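Local atomic coordinates of fungal protease inhibitor-1 (Antheraea mylitta, PDB entry 3BT4), a protein that inhibits trypsin, chymotrypsin and proteases of the fungi Aspergillus oryzae and Rhizopus oryzae. Residues D1-G5 with G35-C39. Sequence-based numbering, arbitrary orientation.
Sequences DLICG and GKCAC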
loop_
_atom_site.group_PDB
_atom_site.type_symbol
_atom_site.label_atom_id
_atom_site.label_comp_id
_atom_site.label_asym_id
_atom_site.label_seq_id
_atom_site.Cartn_x
_atom_site.Cartn_y
_atom_site.Cartn_z
ATOM N N ASP A 1 -10.166 3.997 12.479
ATOM C CA ASP A 1 -9.437 2.698 12.373
ATOM C C ASP A 1 -10.439 1.542 12.186
ATOM O O ASP A 1 -10.895 0.928 13.158
ATOM C CB ASP A 1 -8.569 2.487 13.621
ATOM C CG ASP A 1 -7.442 1.475 13.401
ATOM O OD1 ASP A 1 -6.433 1.809 12.747
ATOM O OD2 ASP A 1 -7.540 0.342 13.907
ATOM N N LEU A 2 -10.783 1.246 10.935
ATOM C CA LEU A 2 -11.879 0.302 10.648
ATOM C C LEU A 2 -11.439 -1.148 10.409
ATOM O O LEU A 2 -11.286 -1.550 9.253
ATOM C CB LEU A 2 -12.780 0.814 9.490
ATOM C CG LEU A 2 -12.245 1.711 8.360
ATOM C CD1 LEU A 2 -11.560 0.931 7.232
ATOM C CD2 LEU A 2 -13.379 2.562 7.799
ATOM N N ILE A 3 -11.271 -1.921 11.492
ATOM C CA ILE A 3 -10.827 -3.350 11.443
ATOM C C ILE A 3 -11.007 -4.071 10.079
ATOM O O ILE A 3 -12.116 -4.146 9.530
ATOM C CB ILE A 3 -11.440 -4.224 12.591
ATOM C CG1 ILE A 3 -11.088 -3.653 13.974
ATOM C CG2 ILE A 3 -10.968 -5.690 12.473
ATOM C CD1 ILE A 3 -11.830 -4.320 15.158
ATOM N N CYS A 4 -9.901 -4.591 9.545
ATOM C CA CYS A 4 -9.908 -5.152 8.203
ATOM C C CYS A 4 -9.955 -6.663 8.297
ATOM O O CYS A 4 -8.938 -7.329 8.124
ATOM C CB CYS A 4 -8.671 -4.689 7.417
ATOM S SG CYS A 4 -8.569 -2.915 7.170
ATOM N N GLY A 5 -11.143 -7.191 8.588
ATOM C CA GLY A 5 -11.367 -8.639 8.709
ATOM C C GLY A 5 -11.156 -9.324 7.377
ATOM O O GLY A 5 -11.157 -8.672 6.335
ATOM N N GLY A 35 -7.134 2.066 -1.098
ATOM C CA GLY A 35 -8.450 2.212 -0.468
ATOM C C GLY A 35 -8.510 1.674 0.940
ATOM O O GLY A 35 -7.580 1.016 1.413
ATOM N N LYS A 36 -9.608 1.973 1.633
ATOM C CA LYS A 36 -9.833 1.384 2.957
ATOM C C LYS A 36 -9.646 -0.136 2.897
ATOM O O LYS A 36 -10.199 -0.805 2.007
ATOM C CB LYS A 36 -11.215 1.764 3.487
ATOM C CG LYS A 36 -11.323 3.253 3.817
ATOM C CD LYS A 36 -12.701 3.644 4.344
ATOM C CE LYS A 36 -13.654 4.048 3.214
ATOM N NZ LYS A 36 -13.102 5.170 2.395
ATOM N N CYS A 37 -8.828 -0.652 3.820
ATOM C CA CYS A 37 -8.455 -2.076 3.901
ATOM C C CYS A 37 -7.754 -2.656 2.656
ATOM O O CYS A 37 -7.614 -3.888 2.524
ATOM C CB CYS A 37 -9.642 -2.944 4.365
ATOM S SG CYS A 37 -10.199 -2.487 6.044
ATOM N N ALA A 38 -7.303 -1.766 1.763
ATOM C CA ALA A 38 -6.482 -2.169 0.616
ATOM C C ALA A 38 -7.237 -3.117 -0.336
ATOM O O ALA A 38 -6.663 -4.038 -0.887
ATOM C CB ALA A 38 -5.187 -2.809 1.112
ATOM N N CYS A 39 -8.529 -2.851 -0.533
ATOM C CA CYS A 39 -9.400 -3.644 -1.416
ATOM C C CYS A 39 -9.114 -3.463 -2.904
ATOM O O CYS A 39 -9.480 -4.323 -3.719
ATOM C CB CYS A 39 -10.872 -3.338 -1.120
ATOM S SG CYS A 39 -11.325 -3.760 0.586
#
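Cys4 and Cys37 bring the two irregular backbones nearest each other, with their CA atoms 5.5 Å apart. A disulfide joins them: SG of Cys4 lies 2.0 Å from SG of Cys37. The bridge twists by -81° about the S-S bond. In both cysteines the sulfur stands anti to the carbonyl carbon and beside the backbone N, with chi1 -62° each. Residues 35-38 form a type II beta-turn, with Lys36 and Cys37 at its corners and positive phi at Cys37. Ala38 N donates a hydrogen bond to Gly35 O at 2.8 Å. The fold is small and cysteine-rich, with little helix, and six disulfides tie it together. This one pins the N-terminal loop to the loop leading into strand 40-47. Close by, Cys39 forms a second bridge, to Cys9 in helix 8-11. Leu2 packs against the Cys37 end of the Cys4-Cys37 bridge. Its CD1 packs at 3.9 Å from SG of Cys37, and its carbonyl O is 3.5 Å from the same sulfur. CD2 of Leu2 meets CD of Lys36 at 3.7 Å. The two side chains cross at about a right angle. The Lys36 chain bends at chi3 (-90°), which carries its end away from the N-terminal segment. Tyr8 touches Leu2, Lys36 and Cys37.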